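Local coordinates for protein carboxylase (Deinococcus radiodurans, PDB 5H80) that probably catalyses the ATP-dependent carboxylation of biotin, as the biotin carboxylase domain of a single-chain bacterial carboxylase, at residues H251-D256 and A361-G366; L267-A272 and Q367-R372. One frame throughout, in Å; residues are numbered along the deposited sequence.

Contact 1: H251-D256 and A361-G366; sequences HLWERD and AAPPPG
W253 lays its indole against the proline-rich run A361-G366, joining an outer strand of the antiparallel sheet of the ATP-grasp domain, the fold expected for this family, to the loop that leads into strand 367-374. The tight part lies on one face of the indole. There P364 CD stands 3.4 Å from the centroid of the W253 six-membered ring, only 6° off its normal, and P363 CA sits over the five-membered ring 3.9 Å from its centroid. Both are CH-pi contacts; the flat, electron-rich indole suits the slightly positive C-H groups of proline, whose stiff backbone keeps them in place. P364 CG packs 3.5 Å from W253 CZ3, beside the ring-centred CD. At the edge of the indole W253 NE1 donates a nearly straight bond to A361 O (3.0 Å, 165°), the donor standing well above the carbonyl plane rather than on a lone pair. The other face is met by CE1 of H251. CG of W253 lies anti to the carbonyl carbon (chi1 -60°), which lays the ring flat against the prolines with NE1 at the A361 carbonyl. Were W253 replaced by an alanine, the two prolines would probably lose the surface they pack on and the A361 carbonyl its indole donor.

The loop's outer side is looser. A362 is exposed and turns its methyl away from the strand, while P363 and P364 remain partly exposed; small and cyclic residues suit a short linker without regular structure. Side chains of helices 277-293 and 325-332 also touch P363 and W253. H251 packs its ring only loosely near A361 CB and gives its NE2 to P358 O, whereas its ND1 accepts a hydrogen bond from the backbone N of W253, 3.0 Å away and in the plane of the imidazole.

Contact 2: L267-A272 and Q367-R372; sequences LEFAPA and QAVQAR
Strands 267-270 and 367-372 run antiparallel, their axes 4.7 Å apart at closest approach, with E268-Q370 and A270-A368 as hydrogen-bonded pairs and L267-A371 and F269-V369 as non-hydrogen-bonded pairs between them. This antiparallel pairing joins the ATP-grasp part of the chain to the C-terminal part of the biotin carboxylase fold. On the face carrying L267, F269, V369 and A371 the contact is apolar: V369 CG2, placed anti to the backbone N (chi1 64° for CG1), rests over the F269 ring, 3.6 Å from its centroid. Beside it L267 CD2 meets the small methyl of A371, 3.6 Å from its CB. Helix 434-446 covers F269 and V369.

The other face carries A270 and A368 and, at one end, a polar cluster round E268 and Q370 that R372 reaches. R372 grips the E268 carboxylate side-on: NH2 lies a short 2.5 Å from OE2, on its syn lone pair, and NE reaches OE1 at 3.2 Å. A long arginine suits this place because its extended chain spans from the next strand to the acid; R372 NH2 also pairs with E324. Two bonds grip E268 OE1 and a third holds OE2, which together limit the turn of the carboxylate. Q370, whose OE1 is held by T326, brings its amide alongside, and its NE2 lies 2.9 Å from E268 OE1, approaching the opposite face of the carboxylate plane from R372 NE.

How the contacts relate
From the N terminus the chain first lays down strand 249-256, then turns back through strand 264-270, and about a hundred residues later returns through 361-366 into strand 367-374. Contact 1 closes a loop of 104 residues and contact 2 one of 94; their segments alternate, so the loops cross. Segment 361-366 runs directly into 367-372, while the first segments, 251-256 and 267-272, are linked by probable hydrogen bonds, D256 O with F269 N and E254 OE2 with A272 N. Together they tie the four-stranded sheet holding 249-256 to the five-stranded sheet holding 264-270 and 367-374.

Contact 1: H251-D256 and A361-G366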
loop_
_atom_site.group_PDB
_atom_site.type_symbol
_atom_site.label_atom_id
_atom_site.label_comp_id
_atom_site.label_asym_id
_atom_site.label_seq_id
_atom_site.Cartn_x
_atom_site.Cartn_y
_atom_site.Cartn_z
ATOM N N HIS A 251 13.799 18.075 1.141
ATOM C CA HIS A 251 12.824 17.908 0.126
ATOM C C HIS A 251 12.503 16.414 -0.073
ATOM O O HIS A 251 13.305 15.534 0.239
ATOM C CB HIS A 251 13.165 18.574 -1.162
ATOM C CG HIS A 251 14.263 17.873 -1.942
ATOM N ND1 HIS A 251 14.054 16.809 -2.775
ATOM C CD2 HIS A 251 15.608 18.040 -1.900
ATOM C CE1 HIS A 251 15.222 16.419 -3.310
ATOM N NE2 HIS A 251 16.157 17.090 -2.716
ATOM N N LEU A 252 11.317 16.190 -0.538
ATOM C CA LEU A 252 10.823 14.853 -1.078
ATOM C C LEU A 252 10.524 14.955 -2.599
ATOM O O LEU A 252 9.492 14.426 -3.075
ATOM C CB LEU A 252 9.681 14.233 -0.263
ATOM C CG LEU A 252 9.964 13.659 1.104
ATOM C CD1 LEU A 252 11.120 12.636 1.055
ATOM C CD2 LEU A 252 10.212 14.794 1.997
ATOM N N TRP A 253 11.354 15.703 -3.369
ATOM C CA TRP A 253 11.228 15.846 -4.789
ATOM C C TRP A 253 9.890 16.500 -5.175
ATOM O O TRP A 253 9.320 17.258 -4.380
ATOM C CB TRP A 253 11.474 14.459 -5.544
ATOM C CG TRP A 253 12.906 13.969 -5.228
ATOM C CD1 TRP A 253 14.059 14.268 -5.883
ATOM C CD2 TRP A 253 13.242 12.993 -4.246
ATOM N NE1 TRP A 253 15.102 13.575 -5.334
ATOM C CE2 TRP A 253 14.641 12.802 -4.311
ATOM C CE3 TRP A 253 12.478 12.295 -3.252
ATOM C CZ2 TRP A 253 15.310 11.875 -3.465
ATOM C CZ3 TRP A 253 13.189 11.396 -2.368
ATOM C CH2 TRP A 253 14.523 11.175 -2.546
ATOM N N GLU A 254 9.339 16.125 -6.311
ATOM C CA GLU A 254 8.254 16.808 -6.931
ATOM C C GLU A 254 6.995 16.035 -7.118
ATOM O O GLU A 254 6.974 14.782 -7.192
ATOM C CB GLU A 254 8.674 17.439 -8.251
ATOM C CG GLU A 254 8.674 16.653 -9.543
ATOM C CD GLU A 254 9.671 15.478 -9.603
ATOM O OE1 GLU A 254 10.585 15.463 -8.764
ATOM O OE2 GLU A 254 9.466 14.703 -10.537
ATOM N N ARG A 255 5.934 16.766 -7.493
ATOM C CA ARG A 255 4.647 16.194 -7.968
ATOM C C ARG A 255 4.125 17.039 -9.094
ATOM O O ARG A 255 4.456 18.261 -9.146
ATOM C CB ARG A 255 3.562 16.225 -6.881
ATOM C CG ARG A 255 3.699 15.363 -5.685
ATOM C CD ARG A 255 2.661 15.565 -4.583
ATOM N NE ARG A 255 2.692 16.861 -3.907
ATOM C CZ ARG A 255 3.205 17.090 -2.718
ATOM N NH1 ARG A 255 3.810 16.129 -1.983
ATOM N NH2 ARG A 255 3.106 18.288 -2.222
ATOM N N ASP A 256 3.413 16.400 -10.031
ATOM C CA ASP A 256 2.835 17.090 -11.165
ATOM C C ASP A 256 1.355 16.938 -11.081
ATOM O O ASP A 256 0.815 15.821 -11.121
ATOM C CB ASP A 256 3.362 16.593 -12.435
ATOM C CG ASP A 256 2.938 17.396 -13.684
ATOM O OD1 ASP A 256 1.730 17.521 -13.944
ATOM O OD2 ASP A 256 3.920 17.800 -14.366
ATOM N N ALA A 361 19.513 15.473 -5.686
ATOM C CA ALA A 361 19.553 14.094 -5.141
ATOM C C ALA A 361 18.844 13.206 -6.128
ATOM O O ALA A 361 17.785 13.523 -6.674
ATOM C CB ALA A 361 18.930 13.947 -3.765
ATOM N N ALA A 362 19.397 12.016 -6.343
ATOM C CA ALA A 362 18.799 11.149 -7.337
ATOM C C ALA A 362 17.367 10.772 -6.904
ATOM O O ALA A 362 17.172 10.445 -5.703
ATOM C CB ALA A 362 19.626 9.878 -7.534
ATOM N N PRO A 363 16.388 10.945 -7.776
ATOM C CA PRO A 363 15.006 10.578 -7.324
ATOM C C PRO A 363 14.801 9.056 -7.150
ATOM O O PRO A 363 15.529 8.284 -7.853
ATOM C CB PRO A 363 14.079 11.132 -8.381
ATOM C CG PRO A 363 14.858 11.876 -9.386
ATOM C CD PRO A 363 16.376 11.641 -9.082
ATOM N N PRO A 364 13.873 8.623 -6.276
ATOM C CA PRO A 364 13.500 7.234 -6.096
ATOM C C PRO A 364 13.044 6.614 -7.469
ATOM O O PRO A 364 12.434 7.259 -8.328
ATOM C CB PRO A 364 12.334 7.301 -5.088
ATOM C CG PRO A 364 12.599 8.548 -4.321
ATOM C CD PRO A 364 13.063 9.500 -5.436
ATOM N N PRO A 365 13.306 5.304 -7.669
ATOM C CA PRO A 365 12.669 4.614 -8.776
ATOM C C PRO A 365 11.170 4.414 -8.542
ATOM O O PRO A 365 10.695 4.666 -7.424
ATOM C CB PRO A 365 13.352 3.228 -8.736
ATOM C CG PRO A 365 13.532 3.007 -7.353
ATOM C CD PRO A 365 14.015 4.362 -6.798
ATOM N N GLY A 366 10.481 3.942 -9.562
ATOM C CA GLY A 366 9.047 3.712 -9.513
ATOM C C GLY A 366 8.287 5.050 -9.713
ATOM O O GLY A 366 8.833 6.047 -10.162
#

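Contact 2: L267-A272 and Q367-R372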
loop_
_atom_site.group_PDB
_atom_site.type_symbol
_atom_site.label_atom_id
_atom_site.label_comp_id
_atom_site.label_asym_id
_atom_site.label_seq_id
_atom_site.Cartn_x
_atom_site.Cartn_y
_atom_site.Cartn_z
ATOM N N LEU A 267 -5.777 14.591 -11.204
ATOM C CA LEU A 267 -4.757 13.504 -11.278
ATOM C C LEU A 267 -3.399 14.079 -10.869
ATOM O O LEU A 267 -3.033 15.182 -11.270
ATOM C CB LEU A 267 -4.573 12.845 -12.634
ATOM C CG LEU A 267 -5.778 12.150 -13.191
ATOM C CD1 LEU A 267 -5.654 11.910 -14.641
ATOM C CD2 LEU A 267 -6.139 10.850 -12.405
ATOM N N GLU A 268 -2.754 13.470 -9.896
ATOM C CA GLU A 268 -1.507 14.057 -9.389
ATOM C C GLU A 268 -0.467 12.952 -9.464
ATOM O O GLU A 268 -0.654 11.903 -8.869
ATOM C CB GLU A 268 -1.762 14.587 -7.975
ATOM C CG GLU A 268 -2.852 15.707 -8.004
ATOM C CD GLU A 268 -3.760 15.743 -6.810
ATOM O OE1 GLU A 268 -4.338 14.703 -6.445
ATOM O OE2 GLU A 268 -3.882 16.848 -6.263
ATOM N N PHE A 269 0.680 13.246 -10.066
ATOM C CA PHE A 269 1.748 12.258 -10.355
ATOM C C PHE A 269 3.052 12.520 -9.530
ATOM O O PHE A 269 3.448 13.621 -9.281
ATOM C CB PHE A 269 2.038 12.268 -11.834
ATOM C CG PHE A 269 0.962 11.844 -12.634
ATOM C CD1 PHE A 269 0.954 10.576 -13.178
ATOM C CD2 PHE A 269 -0.101 12.684 -12.954
ATOM C CE1 PHE A 269 -0.026 10.182 -13.994
ATOM C CE2 PHE A 269 -1.098 12.262 -13.842
ATOM C CZ PHE A 269 -1.102 10.981 -14.276
ATOM N N ALA A 270 3.746 11.477 -9.002
ATOM C CA ALA A 270 5.053 11.669 -8.330
ATOM C C ALA A 270 5.842 10.401 -8.883
ATOM O O ALA A 270 5.377 9.217 -8.680
ATOM C CB ALA A 270 5.006 11.771 -6.859
ATOM N N PRO A 271 6.903 10.602 -9.654
ATOM C CA PRO A 271 7.462 11.840 -10.122
ATOM C C PRO A 271 6.635 12.541 -11.146
ATOM O O PRO A 271 5.647 12.039 -11.706
ATOM C CB PRO A 271 8.764 11.397 -10.791
ATOM C CG PRO A 271 8.447 10.024 -11.330
ATOM C CD PRO A 271 7.528 9.416 -10.327
ATOM N N ALA A 272 7.050 13.761 -11.447
ATOM C CA ALA A 272 6.618 14.379 -12.673
ATOM C C ALA A 272 7.071 13.627 -13.948
ATOM O O ALA A 272 8.297 13.570 -14.118
ATOM C CB ALA A 272 7.163 15.815 -12.722
ATOM N N GLN A 367 7.004 4.968 -9.468
ATOM C CA GLN A 367 6.123 6.047 -9.970
ATOM C C GLN A 367 4.843 5.828 -9.268
ATOM O O GLN A 367 4.439 4.672 -8.983
ATOM C CB GLN A 367 5.974 6.045 -11.478
ATOM C CG GLN A 367 5.651 4.685 -12.094
ATOM C CD GLN A 367 5.428 4.690 -13.588
ATOM O OE1 GLN A 367 5.089 5.714 -14.197
ATOM N NE2 GLN A 367 5.590 3.515 -14.193
ATOM N N ALA A 368 4.126 6.917 -9.070
ATOM C CA ALA A 368 2.748 6.765 -8.478
ATOM C C ALA A 368 1.826 7.896 -8.982
ATOM O O ALA A 368 2.317 8.967 -9.515
ATOM C CB ALA A 368 2.810 6.766 -6.985
ATOM N N VAL A 369 0.563 7.633 -8.949
ATOM C CA VAL A 369 -0.463 8.613 -9.281
ATOM C C VAL A 369 -1.633 8.515 -8.252
ATOM O O VAL A 369 -2.051 7.447 -7.840
ATOM C CB VAL A 369 -0.967 8.430 -10.707
ATOM C CG1 VAL A 369 -1.697 7.098 -11.024
ATOM C CG2 VAL A 369 -1.991 9.412 -11.120
ATOM N N GLN A 370 -2.228 9.668 -7.968
ATOM C CA GLN A 370 -3.431 9.776 -7.196
ATOM C C GLN A 370 -4.563 10.272 -8.042
ATOM O O GLN A 370 -4.370 11.215 -8.852
ATOM C CB GLN A 370 -3.270 10.772 -6.012
ATOM C CG GLN A 370 -4.619 11.163 -5.290
ATOM C CD GLN A 370 -4.407 11.861 -3.985
ATOM O OE1 GLN A 370 -4.200 11.229 -2.941
ATOM N NE2 GLN A 370 -4.480 13.172 -3.981
ATOM N N ALA A 371 -5.703 9.643 -7.948
ATOM C CA ALA A 371 -6.894 10.193 -8.600
ATOM C C ALA A 371 -7.909 10.620 -7.466
ATOM O O ALA A 371 -8.117 9.909 -6.514
ATOM C CB ALA A 371 -7.512 9.255 -9.529
ATOM N N ARG A 372 -8.488 11.839 -7.590
ATOM C CA ARG A 372 -9.541 12.229 -6.655
ATOM C C ARG A 372 -10.958 11.742 -7.162
ATOM O O ARG A 372 -11.480 12.194 -8.244
ATOM C CB ARG A 372 -9.465 13.740 -6.607
ATOM C CG ARG A 372 -8.064 14.317 -6.130
ATOM C CD ARG A 372 -8.156 15.815 -5.676
ATOM N NE ARG A 372 -6.824 16.446 -5.449
ATOM C CZ ARG A 372 -6.644 17.670 -4.919
ATOM N NH1 ARG A 372 -7.658 18.329 -4.411
ATOM N NH2 ARG A 372 -5.438 18.190 -4.807
HETATM O O HOH W 1 4.425 9.468 -11.735
#